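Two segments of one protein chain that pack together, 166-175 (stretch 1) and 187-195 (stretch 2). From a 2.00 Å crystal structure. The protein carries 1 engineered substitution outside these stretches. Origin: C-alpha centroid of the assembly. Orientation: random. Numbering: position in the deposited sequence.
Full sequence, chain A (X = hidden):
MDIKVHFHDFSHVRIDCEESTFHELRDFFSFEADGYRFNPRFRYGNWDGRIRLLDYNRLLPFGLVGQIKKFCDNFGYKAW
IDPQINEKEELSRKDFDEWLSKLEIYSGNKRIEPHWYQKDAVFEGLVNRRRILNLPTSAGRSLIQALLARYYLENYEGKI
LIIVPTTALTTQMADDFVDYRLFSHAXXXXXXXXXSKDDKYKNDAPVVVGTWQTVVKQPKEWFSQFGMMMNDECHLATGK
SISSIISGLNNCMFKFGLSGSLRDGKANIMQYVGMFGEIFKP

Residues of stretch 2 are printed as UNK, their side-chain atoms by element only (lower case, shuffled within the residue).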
# COMPACT_ATOMS: atom_id res chain seq x y z
N THR A 166 11.72 3.37 11.13
CA THR A 166 12.50 2.98 12.31
C THR A 166 11.66 2.73 13.55
O THR A 166 10.50 3.13 13.62
CB THR A 166 13.55 4.05 12.69
OG1 THR A 166 12.87 5.21 13.18
CG2 THR A 166 14.40 4.43 11.49
N THR A 167 12.27 2.08 14.54
CA THR A 167 11.58 1.79 15.79
C THR A 167 11.21 3.07 16.52
O THR A 167 10.15 3.14 17.15
CB THR A 167 12.46 0.93 16.73
OG1 THR A 167 12.51 -0.42 16.24
CG2 THR A 167 11.87 0.92 18.13
N ALA A 168 12.06 4.07 16.45
CA ALA A 168 11.77 5.34 17.11
C ALA A 168 10.52 5.97 16.50
O ALA A 168 9.75 6.62 17.20
CB ALA A 168 12.96 6.30 16.97
N LEU A 169 10.33 5.77 15.20
CA LEU A 169 9.18 6.34 14.50
C LEU A 169 7.90 5.56 14.76
O LEU A 169 6.79 6.05 14.56
CB LEU A 169 9.46 6.41 13.00
CG LEU A 169 10.53 7.46 12.69
CD1 LEU A 169 10.97 7.34 11.25
CD2 LEU A 169 9.96 8.84 12.97
N THR A 170 8.07 4.32 15.21
CA THR A 170 6.96 3.45 15.56
C THR A 170 6.29 4.10 16.77
O THR A 170 5.07 4.27 16.81
CB THR A 170 7.49 2.04 15.90
OG1 THR A 170 7.68 1.31 14.68
CG2 THR A 170 6.55 1.30 16.82
N THR A 171 7.10 4.47 17.75
CA THR A 171 6.63 5.12 18.97
C THR A 171 6.06 6.50 18.68
O THR A 171 5.04 6.89 19.25
CB THR A 171 7.77 5.27 19.99
OG1 THR A 171 8.18 3.98 20.44
CG2 THR A 171 7.31 6.10 21.16
N GLN A 172 6.73 7.23 17.80
CA GLN A 172 6.31 8.58 17.43
C GLN A 172 4.95 8.57 16.74
O GLN A 172 4.11 9.42 17.02
CB GLN A 172 7.36 9.21 16.51
CG GLN A 172 7.07 10.66 16.15
CD GLN A 172 8.06 11.24 15.15
OE1 GLN A 172 9.27 11.26 15.38
NE2 GLN A 172 7.54 11.74 14.03
N MET A 173 4.74 7.61 15.85
CA MET A 173 3.48 7.51 15.12
C MET A 173 2.32 7.25 16.07
O MET A 173 1.26 7.85 15.95
CB MET A 173 3.55 6.39 14.08
CG MET A 173 2.32 6.28 13.16
SD MET A 173 2.17 7.61 11.94
CE MET A 173 3.13 6.92 10.60
N ALA A 174 2.54 6.33 17.01
CA ALA A 174 1.53 5.96 18.00
C ALA A 174 1.22 7.17 18.87
O ALA A 174 0.06 7.44 19.17
CB ALA A 174 2.04 4.80 18.85
N ASP A 175 2.26 7.89 19.27
CA ASP A 175 2.07 9.06 20.10
C ASP A 175 1.33 10.16 19.34
O ASP A 175 0.46 10.82 19.91
CB ASP A 175 3.42 9.57 20.60
CG ASP A 175 4.05 8.66 21.63
OD1 ASP A 175 3.39 7.68 22.02
OD2 ASP A 175 5.20 8.92 22.04
N UNK A 187 -5.65 1.19 21.65
CA UNK A 187 -6.05 0.89 20.27
C UNK A 187 -4.86 0.72 19.30
O UNK A 187 -5.04 0.34 18.14
c UNK A 187 -9.73 3.28 18.42
s UNK A 187 -8.99 3.84 19.97
c UNK A 187 -6.94 2.02 19.74
c UNK A 187 -8.19 2.32 20.56
N UNK A 188 -3.65 0.99 19.77
CA UNK A 188 -2.47 0.90 18.91
C UNK A 188 -1.38 -0.01 19.47
O UNK A 188 -0.78 0.28 20.51
c UNK A 188 -2.64 4.69 18.09
c UNK A 188 -3.00 3.21 18.10
c UNK A 188 -1.90 2.31 18.67
c UNK A 188 -0.69 2.23 17.74
N UNK A 189 -1.14 -1.11 18.77
CA UNK A 189 -0.11 -2.07 19.16
C UNK A 189 1.18 -1.83 18.39
O UNK A 189 1.18 -1.83 17.16
c UNK A 189 0.05 -5.93 18.68
n UNK A 189 1.04 -8.21 18.23
c UNK A 189 1.11 -6.96 19.05
c UNK A 189 0.44 -4.57 19.22
c UNK A 189 -0.59 -3.50 18.89
N UNK A 190 2.27 -1.61 19.10
CA UNK A 190 3.55 -1.41 18.42
C UNK A 190 4.28 -2.74 18.44
O UNK A 190 4.41 -3.36 19.49
c UNK A 190 4.37 -0.33 19.14
c UNK A 190 5.04 1.84 21.17
n UNK A 190 3.89 1.86 22.12
c UNK A 190 3.69 1.03 19.20
c UNK A 190 4.61 2.11 19.74
N UNK A 191 4.71 -3.22 17.28
CA UNK A 191 5.43 -4.49 17.25
C UNK A 191 6.91 -4.27 16.97
O UNK A 191 7.30 -3.21 16.47
c UNK A 191 4.87 -5.45 16.17
c UNK A 191 5.00 -4.82 14.78
c UNK A 191 3.42 -5.76 16.47
c UNK A 191 4.59 -5.75 13.65
N UNK A 192 7.73 -5.26 17.31
CA UNK A 192 9.16 -5.14 17.09
C UNK A 192 9.95 -4.63 18.28
O UNK A 192 9.61 -4.91 19.43
N UNK A 193 11.01 -3.87 17.99
CA UNK A 193 11.87 -3.33 19.04
C UNK A 193 11.18 -2.43 20.05
O UNK A 193 11.01 -2.82 21.21
N UNK A 194 10.81 -1.23 19.63
CA UNK A 194 10.14 -0.30 20.53
C UNK A 194 8.66 -0.66 20.61
O UNK A 194 7.81 0.20 20.88
N UNK A 195 8.39 -1.93 20.37
CA UNK A 195 7.04 -2.50 20.39
C UNK A 195 6.34 -2.30 21.73
O UNK A 195 6.47 -3.13 22.62
c UNK A 195 7.12 -3.99 20.09

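Position 187 carries three carbons and one sulfur in an unbranched chain, with the sulfur between the second and third carbons. That thioether pattern is methionine. The side chain of Met187 makes no contact with stretch 1, and its sulfur is hydrogen-bonded elsewhere in the structure.

Position 188 has four carbons, forked at the first, with one arm two carbons long. Its CA-to-CB bond points toward stretch 1. The carbon of the short arm lies 3.9 Å from Ala174 CB, an apolar contact between side chains. A beta-branched chain of this shape is isoleucine, and the short arm of Ile188 is CG2.

Position 189 shows four carbons in a row ending in nitrogen. Its CA-to-CB bond points away from stretch 1, as is usual in a strand, where neighbours alternate sides. This is lysine, in an extended conformation with all four chi angles t. NZ of Lys189 is hydrogen-bonded elsewhere in the structure.

Position 190 again has four carbons in a row and a terminal nitrogen. Its CA-to-CB bond points toward the helix. CB lies 3.6 Å from Thr170 CG2. Further out, the third side-chain carbon is 3.7 Å from Thr171 CA and 3.8 Å from Ala174 CB. The residue is also lysine, and that third carbon is CD. The chi angles of Lys190 run m, t, m, m, so the chain bends near its end. The aliphatic part of the side chain thus lies along the helix surface. No hydrogen bond to stretch 1 is formed.

Position 191 has four carbons, forked at the first, with one two-carbon arm. Its CA-to-CB bond points away from stretch 1. It is isoleucine, and Ile191 is buried.

Position 192 has no side-chain atoms. Its phi/psi of 94/-146 would jam a CB against the carbonyl oxygen of the residue before, which by itself calls for glycine.

Position 193 also lacks side-chain atoms. An ideal CB here would sit tightly, 3.1 Å from Thr167 OG1. The residue is glycine.

Position 194 is bare as well. An ideal CB here would clash with Thr167 CG2 at 2.5 Å, so glycine fits. The CA of Gly194 is 5.4 Å from Thr167 CA, close to the start of the helix. Gly194 O is 3.8 Å from Thr171 OG1. Gly194 N is buried by the contact and has no partner in the model.

Position 195 has one side-chain carbon, which points away from stretch 1. It is alanine.

The helix and the strand run nearly antiparallel, at 171°, with their axes 9.2 Å apart at closest approach. Thr167, Thr170 and Ala174 turn their CB atoms toward stretch 2, while Thr171 joins from the side. Ile188 meets Ala174, and Lys190 spans Thr170, Thr171 and Ala174. The backbone of Gly193 and Gly194 faces the start of the helix, mainly Thr167. The contact buries 347 Å² in total and has no hydrogen bonds across it. It rests on side-chain packing, with threonine side chains lying against the glycine backbone near the helix start.

Stretch 2 (187-195) MIKKIGGGA
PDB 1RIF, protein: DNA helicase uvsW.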